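Local coordinates for cutm, flavoprotein of carbon monoxide dehydrogenase (Hydrogenophaga pseudoflava, PDB 1FFV) that binds FAD as the flavoprotein subunit of carbon monoxide dehydrogenase and probably passes electrons from the enzyme's iron-sulfur clusters on to an external acceptor, at residues L30-H35 / I52-I57; M75-D80 / R109-G114. All blocks are in the same frame, centred on the assembly; numbering follows the deposited sequence.

Interaction 1: residues L30-H35 / I52-I57. With FAD (flavin-adenine dinucleotide), chain J.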
loop_
_atom_site.group_PDB
_atom_site.type_symbol
_atom_site.label_atom_id
_atom_site.label_comp_id
_atom_site.label_asym_id
_atom_site.label_seq_id
_atom_site.Cartn_x
_atom_site.Cartn_y
_atom_site.Cartn_z
ATOM N N LEU C 30 -22.230 21.686 -34.438
ATOM C CA LEU C 30 -21.687 20.545 -35.174
ATOM C C LEU C 30 -20.309 20.186 -34.634
ATOM O O LEU C 30 -19.469 21.067 -34.417
ATOM C CB LEU C 30 -21.584 20.879 -36.663
ATOM C CG LEU C 30 -22.889 21.141 -37.415
ATOM C CD1 LEU C 30 -22.601 21.639 -38.820
ATOM C CD2 LEU C 30 -23.712 19.865 -37.455
ATOM N N LEU C 31 -20.087 18.901 -34.384
ATOM C CA LEU C 31 -18.806 18.427 -33.878
ATOM C C LEU C 31 -18.085 17.714 -35.019
ATOM O O LEU C 31 -18.563 16.686 -35.514
ATOM C CB LEU C 31 -19.021 17.422 -32.741
ATOM C CG LEU C 31 -17.974 17.211 -31.636
ATOM C CD1 LEU C 31 -18.172 15.827 -31.024
ATOM C CD2 LEU C 31 -16.555 17.349 -32.154
ATOM N N ALA C 32 -16.960 18.271 -35.460
ATOM C CA ALA C 32 -16.179 17.639 -36.521
ATOM C C ALA C 32 -14.953 17.014 -35.844
ATOM O O ALA C 32 -15.108 16.170 -34.959
ATOM C CB ALA C 32 -15.779 18.661 -37.574
ATOM N N GLY C 33 -13.751 17.444 -36.216
ATOM C CA GLY C 33 -12.547 16.910 -35.597
ATOM C C GLY C 33 -12.445 17.277 -34.122
ATOM O O GLY C 33 -11.647 16.700 -33.382
ATOM N N GLY C 34 -13.243 18.261 -33.707
ATOM C CA GLY C 34 -13.263 18.700 -32.320
ATOM C C GLY C 34 -12.008 19.378 -31.800
ATOM O O GLY C 34 -11.955 19.753 -30.627
ATOM N N HIS C 35 -11.019 19.590 -32.662
ATOM C CA HIS C 35 -9.783 20.209 -32.206
ATOM C C HIS C 35 -9.742 21.731 -32.068
ATOM O O HIS C 35 -8.690 22.322 -31.829
ATOM C CB HIS C 35 -8.575 19.632 -32.948
ATOM C CG HIS C 35 -8.120 18.321 -32.388
ATOM N ND1 HIS C 35 -8.928 17.205 -32.362
ATOM C CD2 HIS C 35 -6.970 17.967 -31.763
ATOM C CE1 HIS C 35 -8.299 16.221 -31.742
ATOM N NE2 HIS C 35 -7.109 16.657 -31.369
ATOM N N ILE C 52 -23.663 17.889 -32.230
ATOM C CA ILE C 52 -24.054 17.000 -33.310
ATOM C C ILE C 52 -22.795 16.516 -33.998
ATOM O O ILE C 52 -22.168 17.246 -34.767
ATOM C CB ILE C 52 -24.963 17.709 -34.328
ATOM C CG1 ILE C 52 -26.216 18.222 -33.628
ATOM C CG2 ILE C 52 -25.334 16.752 -35.464
ATOM C CD1 ILE C 52 -26.960 19.237 -34.438
ATOM N N ASP C 53 -22.425 15.283 -33.688
ATOM C CA ASP C 53 -21.238 14.658 -34.251
ATOM C C ASP C 53 -21.483 14.247 -35.703
ATOM O O ASP C 53 -22.377 13.446 -35.999
ATOM C CB ASP C 53 -20.859 13.436 -33.402
ATOM C CG ASP C 53 -19.480 12.885 -33.725
ATOM O OD1 ASP C 53 -18.902 13.208 -34.787
ATOM O OD2 ASP C 53 -18.968 12.111 -32.896
ATOM N N ILE C 54 -20.685 14.803 -36.607
ATOM C CA ILE C 54 -20.808 14.476 -38.019
ATOM C C ILE C 54 -19.687 13.551 -38.524
ATOM O O ILE C 54 -19.467 13.453 -39.728
ATOM C CB ILE C 54 -20.902 15.754 -38.890
ATOM C CG1 ILE C 54 -19.707 16.676 -38.623
ATOM C CG2 ILE C 54 -22.214 16.481 -38.607
ATOM C CD1 ILE C 54 -19.677 17.925 -39.482
ATOM N N ASN C 55 -19.019 12.842 -37.607
ATOM C CA ASN C 55 -17.931 11.909 -37.954
ATOM C C ASN C 55 -18.389 10.552 -38.478
ATOM O O ASN C 55 -17.563 9.756 -38.927
ATOM C CB ASN C 55 -17.010 11.636 -36.753
ATOM C CG ASN C 55 -16.005 12.737 -36.513
ATOM O OD1 ASN C 55 -16.249 13.622 -35.689
ATOM N ND2 ASN C 55 -14.871 12.686 -37.205
ATOM N N ARG C 56 -19.683 10.263 -38.386
ATOM C CA ARG C 56 -20.202 8.976 -38.843
ATOM C C ARG C 56 -21.079 9.094 -40.098
ATOM O O ARG C 56 -21.962 8.266 -40.341
ATOM C CB ARG C 56 -20.962 8.289 -37.701
ATOM C CG ARG C 56 -20.129 8.050 -36.432
ATOM C CD ARG C 56 -19.117 6.919 -36.597
ATOM N NE ARG C 56 -19.774 5.628 -36.824
ATOM N N ILE C 57 -20.799 10.119 -40.901
ATOM C CA ILE C 57 -21.518 10.387 -42.143
ATOM C C ILE C 57 -20.531 10.194 -43.295
ATOM O O ILE C 57 -19.719 11.071 -43.572
ATOM C CB ILE C 57 -22.058 11.832 -42.156
ATOM C CG1 ILE C 57 -22.975 12.054 -40.953
ATOM C CG2 ILE C 57 -22.810 12.105 -43.433
ATOM C CD1 ILE C 57 -23.481 13.478 -40.809
HETATM P PA FAD J . -14.178 21.473 -34.848
HETATM O O1A FAD J . -15.438 20.722 -34.712
HETATM O O2A FAD J . -13.338 21.561 -33.787
HETATM O O5B FAD J . -14.656 22.845 -35.194
HETATM C C5B FAD J . -15.504 23.050 -36.305
HETATM C C4B FAD J . -16.165 24.413 -36.140
HETATM O O4B FAD J . -16.803 24.632 -37.436
HETATM C C3B FAD J . -17.356 24.475 -35.221
HETATM O O3B FAD J . -17.875 25.733 -34.982
HETATM C C2B FAD J . -18.254 23.484 -35.929
HETATM O O2B FAD J . -19.545 23.545 -35.427
HETATM C C1B FAD J . -18.136 23.948 -37.347
HETATM N N9A FAD J . -18.024 22.917 -38.364
HETATM C C8A FAD J . -17.128 21.879 -38.410
HETATM N N7A FAD J . -17.286 21.109 -39.484
HETATM C C5A FAD J . -18.338 21.671 -40.161
HETATM C C6A FAD J . -18.988 21.307 -41.412
HETATM N N6A FAD J . -18.649 20.284 -42.150
HETATM N N1A FAD J . -20.018 22.126 -41.768
HETATM C C2A FAD J . -20.400 23.196 -41.035
HETATM N N3A FAD J . -19.864 23.606 -39.888
HETATM C C4A FAD J . -18.826 22.814 -39.489
HETATM N N1 FAD J . -5.215 25.098 -37.452
HETATM C C2 FAD J . -4.515 25.707 -38.398
HETATM O O2 FAD J . -5.023 26.059 -39.411
HETATM N N3 FAD J . -3.131 25.977 -38.271
HETATM C C4 FAD J . -2.435 25.620 -37.149
HETATM O O4 FAD J . -1.247 25.866 -37.078
HETATM C C4X FAD J . -3.187 24.957 -36.097
HETATM N N5 FAD J . -2.560 24.587 -34.977
HETATM C C5X FAD J . -3.305 23.968 -34.022
HETATM C C6 FAD J . -2.637 23.589 -32.857
HETATM C C7 FAD J . -3.285 22.965 -31.840
HETATM C C7M FAD J . -2.535 22.571 -30.591
HETATM C C8 FAD J . -4.690 22.674 -31.949
HETATM C C8M FAD J . -5.437 21.983 -30.832
HETATM C C9 FAD J . -5.379 23.043 -33.115
HETATM C C9A FAD J . -4.694 23.682 -34.141
HETATM N N10 FAD J . -5.332 24.087 -35.349
HETATM C C10 FAD J . -4.614 24.706 -36.305
HETATM C "C1'" FAD J . -6.789 23.785 -35.538
HETATM C "C2'" FAD J . -7.356 22.540 -36.366
HETATM O "O2'" FAD J . -6.450 22.936 -37.361
HETATM C "C3'" FAD J . -8.699 23.150 -36.013
HETATM O "O3'" FAD J . -8.566 21.760 -35.640
HETATM C "C4'" FAD J . -9.977 22.629 -36.634
HETATM O "O4'" FAD J . -9.825 24.081 -36.752
HETATM C "C5'" FAD J . -11.407 23.071 -36.302
HETATM O "O5'" FAD J . -11.484 21.800 -37.289
HETATM P P FAD J . -12.156 20.561 -36.692
HETATM O O1P FAD J . -12.227 19.572 -37.877
HETATM O O2P FAD J . -11.498 20.040 -35.591
HETATM O O3P FAD J . -13.481 20.972 -36.197
#

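Interaction 2: residues M75-D80 / R109-G114. With FAD (flavin-adenine dinucleotide), chain J.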
loop_
_atom_site.group_PDB
_atom_site.type_symbol
_atom_site.label_atom_id
_atom_site.label_comp_id
_atom_site.label_asym_id
_atom_site.label_seq_id
_atom_site.Cartn_x
_atom_site.Cartn_y
_atom_site.Cartn_z
ATOM N N MET C 75 -15.156 16.402 -44.165
ATOM C CA MET C 75 -14.588 15.655 -43.051
ATOM C C MET C 75 -13.226 15.011 -43.319
ATOM O O MET C 75 -12.756 14.182 -42.530
ATOM C CB MET C 75 -15.589 14.623 -42.532
ATOM C CG MET C 75 -16.736 15.230 -41.735
ATOM S SD MET C 75 -16.154 16.200 -40.322
ATOM C CE MET C 75 -15.911 14.945 -39.145
ATOM N N THR C 76 -12.601 15.383 -44.434
ATOM C CA THR C 76 -11.279 14.863 -44.748
ATOM C C THR C 76 -10.334 15.388 -43.673
ATOM O O THR C 76 -10.290 16.580 -43.383
ATOM C CB THR C 76 -10.758 15.346 -46.121
ATOM O OG1 THR C 76 -11.613 14.853 -47.157
ATOM C CG2 THR C 76 -9.336 14.848 -46.363
ATOM N N VAL C 77 -9.588 14.474 -43.080
ATOM C CA VAL C 77 -8.637 14.793 -42.033
ATOM C C VAL C 77 -7.348 15.384 -42.645
ATOM O O VAL C 77 -6.969 15.022 -43.767
ATOM C CB VAL C 77 -8.416 13.503 -41.192
ATOM C CG1 VAL C 77 -6.953 13.167 -41.028
ATOM C CG2 VAL C 77 -9.150 13.621 -39.868
ATOM N N GLU C 78 -6.700 16.306 -41.929
ATOM C CA GLU C 78 -5.482 16.957 -42.428
ATOM C C GLU C 78 -4.408 16.021 -43.007
ATOM O O GLU C 78 -3.852 16.306 -44.070
ATOM C CB GLU C 78 -4.866 17.868 -41.361
ATOM C CG GLU C 78 -5.760 19.027 -40.875
ATOM C CD GLU C 78 -6.007 20.108 -41.937
ATOM O OE1 GLU C 78 -6.862 20.987 -41.702
ATOM O OE2 GLU C 78 -5.345 20.097 -43.001
ATOM N N ASN C 79 -4.126 14.909 -42.325
ATOM C CA ASN C 79 -3.124 13.950 -42.801
ATOM C C ASN C 79 -3.536 13.219 -44.086
ATOM O O ASN C 79 -2.687 12.791 -44.867
ATOM C CB ASN C 79 -2.768 12.935 -41.713
ATOM C CG ASN C 79 -1.825 13.502 -40.664
ATOM O OD1 ASN C 79 -1.882 13.081 -39.506
ATOM N ND2 ASN C 79 -0.958 14.431 -41.050
ATOM N N ASP C 80 -4.842 13.059 -44.290
ATOM C CA ASP C 80 -5.349 12.400 -45.489
ATOM C C ASP C 80 -5.225 13.342 -46.677
ATOM O O ASP C 80 -5.215 12.917 -47.832
ATOM C CB ASP C 80 -6.800 11.972 -45.291
ATOM C CG ASP C 80 -6.919 10.686 -44.503
ATOM O OD1 ASP C 80 -6.000 10.371 -43.723
ATOM O OD2 ASP C 80 -7.919 9.965 -44.684
ATOM N N ARG C 109 -7.327 14.221 -36.674
ATOM C CA ARG C 109 -8.710 14.523 -36.305
ATOM C C ARG C 109 -9.229 15.812 -36.951
ATOM O O ARG C 109 -10.347 15.855 -37.460
ATOM C CB ARG C 109 -8.848 14.622 -34.783
ATOM C CG ARG C 109 -8.542 13.329 -34.017
ATOM C CD ARG C 109 -9.493 12.185 -34.368
ATOM N NE ARG C 109 -10.894 12.555 -34.160
ATOM C CZ ARG C 109 -11.943 11.857 -34.599
ATOM N NH1 ARG C 109 -11.769 10.728 -35.277
ATOM N NH2 ARG C 109 -13.170 12.314 -34.390
ATOM N N GLY C 110 -8.409 16.857 -36.927
ATOM C CA GLY C 110 -8.801 18.117 -37.519
ATOM C C GLY C 110 -9.107 17.935 -38.989
ATOM O O GLY C 110 -8.350 17.272 -39.718
ATOM N N THR C 111 -10.228 18.512 -39.420
ATOM C CA THR C 111 -10.654 18.417 -40.814
ATOM C C THR C 111 -10.509 19.740 -41.560
ATOM O O THR C 111 -10.538 20.812 -40.955
ATOM C CB THR C 111 -12.121 17.956 -40.926
ATOM O OG1 THR C 111 -12.982 18.973 -40.409
ATOM C CG2 THR C 111 -12.344 16.674 -40.136
ATOM N N ILE C 112 -10.340 19.650 -42.876
ATOM C CA ILE C 112 -10.216 20.834 -43.715
ATOM C C ILE C 112 -11.499 21.666 -43.587
ATOM O O ILE C 112 -11.443 22.895 -43.481
ATOM C CB ILE C 112 -9.957 20.449 -45.193
ATOM C CG1 ILE C 112 -9.987 21.703 -46.085
ATOM C CG2 ILE C 112 -10.964 19.400 -45.651
ATOM C CD1 ILE C 112 -9.478 21.465 -47.506
ATOM N N GLY C 113 -12.641 20.979 -43.567
ATOM C CA GLY C 113 -13.925 21.645 -43.420
ATOM C C GLY C 113 -14.079 22.376 -42.090
ATOM O O GLY C 113 -14.644 23.472 -42.051
ATOM N N GLY C 114 -13.588 21.777 -41.005
ATOM C CA GLY C 114 -13.667 22.419 -39.703
ATOM C C GLY C 114 -12.720 23.605 -39.607
ATOM O O GLY C 114 -13.026 24.630 -38.985
HETATM P PA FAD J . -14.178 21.473 -34.848
HETATM O O1A FAD J . -15.438 20.722 -34.712
HETATM O O2A FAD J . -13.338 21.561 -33.787
HETATM O O5B FAD J . -14.656 22.845 -35.194
HETATM C C5B FAD J . -15.504 23.050 -36.305
HETATM C C4B FAD J . -16.165 24.413 -36.140
HETATM O O4B FAD J . -16.803 24.632 -37.436
HETATM C C3B FAD J . -17.356 24.475 -35.221
HETATM O O3B FAD J . -17.875 25.733 -34.982
HETATM C C2B FAD J . -18.254 23.484 -35.929
HETATM O O2B FAD J . -19.545 23.545 -35.427
HETATM C C1B FAD J . -18.136 23.948 -37.347
HETATM N N9A FAD J . -18.024 22.917 -38.364
HETATM C C8A FAD J . -17.128 21.879 -38.410
HETATM N N7A FAD J . -17.286 21.109 -39.484
HETATM C C5A FAD J . -18.338 21.671 -40.161
HETATM C C6A FAD J . -18.988 21.307 -41.412
HETATM N N6A FAD J . -18.649 20.284 -42.150
HETATM N N1A FAD J . -20.018 22.126 -41.768
HETATM C C2A FAD J . -20.400 23.196 -41.035
HETATM N N3A FAD J . -19.864 23.606 -39.888
HETATM C C4A FAD J . -18.826 22.814 -39.489
HETATM N N1 FAD J . -5.215 25.098 -37.452
HETATM C C2 FAD J . -4.515 25.707 -38.398
HETATM O O2 FAD J . -5.023 26.059 -39.411
HETATM N N3 FAD J . -3.131 25.977 -38.271
HETATM C C4 FAD J . -2.435 25.620 -37.149
HETATM O O4 FAD J . -1.247 25.866 -37.078
HETATM C C4X FAD J . -3.187 24.957 -36.097
HETATM N N5 FAD J . -2.560 24.587 -34.977
HETATM C C5X FAD J . -3.305 23.968 -34.022
HETATM C C6 FAD J . -2.637 23.589 -32.857
HETATM C C7 FAD J . -3.285 22.965 -31.840
HETATM C C7M FAD J . -2.535 22.571 -30.591
HETATM C C8 FAD J . -4.690 22.674 -31.949
HETATM C C8M FAD J . -5.437 21.983 -30.832
HETATM C C9 FAD J . -5.379 23.043 -33.115
HETATM C C9A FAD J . -4.694 23.682 -34.141
HETATM N N10 FAD J . -5.332 24.087 -35.349
HETATM C C10 FAD J . -4.614 24.706 -36.305
HETATM C "C1'" FAD J . -6.789 23.785 -35.538
HETATM C "C2'" FAD J . -7.356 22.540 -36.366
HETATM O "O2'" FAD J . -6.450 22.936 -37.361
HETATM C "C3'" FAD J . -8.699 23.150 -36.013
HETATM O "O3'" FAD J . -8.566 21.760 -35.640
HETATM C "C4'" FAD J . -9.977 22.629 -36.634
HETATM O "O4'" FAD J . -9.825 24.081 -36.752
HETATM C "C5'" FAD J . -11.407 23.071 -36.302
HETATM O "O5'" FAD J . -11.484 21.800 -37.289
HETATM P P FAD J . -12.156 20.561 -36.692
HETATM O O1P FAD J . -12.227 19.572 -37.877
HETATM O O2P FAD J . -11.498 20.040 -35.591
HETATM O O3P FAD J . -13.481 20.972 -36.197
HETATM O O HOH W 1 -7.996 20.885 -39.146
#

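Interaction 1: residues L30-H35 / I52-I57
L30 meets I52 and I54 through one methyl branch, where two parallel strands of a beta-alpha-beta unit (strand 28-31, helix 37-42, strand 50-53) run side by side next to the FAD. CD2 of L30 lies 3.9 Å from CG2 of I54 and packs almost as closely on CB and CG2 of I52, with L21 of helix 14-24 reaching the same leucine. Its other branch, CD1, turns to the adenine and comes within 3.5 Å of FAD C2A. I54 has CG1 set between its backbone N and carbonyl carbon (chi1 55°), which brings CG1 against the L31 carbonyl, and the extended chi2 carries CD1 on to the adenine amino group.

Two nearly straight backbone bonds tie the strands: L31 N gives to I52 O at 2.7 Å, and I54 N returns to L31 O at 3.0 Å. L31 and D53 project from the opposite sheet face to L30 and I52. D53 OD1 accepts from N55 N, closing an Asx turn, while OD2 bonds to Y8 OH and to a polar side chain of another protein chain.

Beyond L31 the chain becomes a glycine-containing loop that grips the pyrophosphate with backbone N-H groups. A32 N donates to FAD O1A and H35 N to FAD O2P; G33 N and G34 N add weaker bonds. The H35 ring is held by ND1, which donates to G33 O at 2.9 Å, the acceptor lying exactly in the imidazole plane.

Interaction 2: residues M75-D80 / R109-G114
Two helix N-termini meet beside the FAD pyrophosphate in the FAD-binding domain, with V77 as N-cap of helix 78-83 and T111 as N-cap of helix 112-117. Their backbones are bridged at V77 and T111 by a reciprocal pair of bonds. I112 N donates to T76 O at 3.1 Å, and E78 N to G110 O at 2.9 Å, each approaching nearly along the C=O axis.

T111 carries the side-chain chemistry. With OG1 between its backbone N and carbonyl carbon (chi1 67°), the hydroxyl donates to FAD O1P at 2.7 Å and also accepts from G114 N, the capping bond of its helix. T111 N donates to the same phosphate oxygen, which is thus gripped twice by one residue. The T111 methyl, CG2, turns to M75, whose doubly bent chain places SD 3.8 Å from it.

E78 lays CG 3.3 Å from G110 O, and its bend at chi2 (-68°) turns the carboxylate toward T111. Its OE1 accepts from a water that also donates to T111 O and bonds to FAD O2', linking the acid to the ribityl chain; OE2 is held by H125. V77 CG2 rests 3.5 Å from R109 O.

Next to the bridge, I112 CG2 touches T76 CB, and both residues pack on L81 of helix 78-83, while T76 OG1 bonds to G73 O at the end of strand 69-73.

Both contacts are largely buried and close on the FAD pyrophosphate, but they come from different elements. Interaction 1 joins neighbouring parallel strands, and its loop offers a run of backbone N-H groups; interaction 2 joins two helix starts and adds a threonine hydroxyl and a bridging water. Interaction 1 also reaches the adenine with leucine and isoleucine methyls; interaction 2 meets the ribityl chain through a water. They touch directly: A32 CB lies 3.7 Å from M75 SD, and H35 CE1 lies 3.5 Å from R109 CB. Each also meets another protein chain, through D53 in interaction 1 and by packing of V77 and R109 in interaction 2.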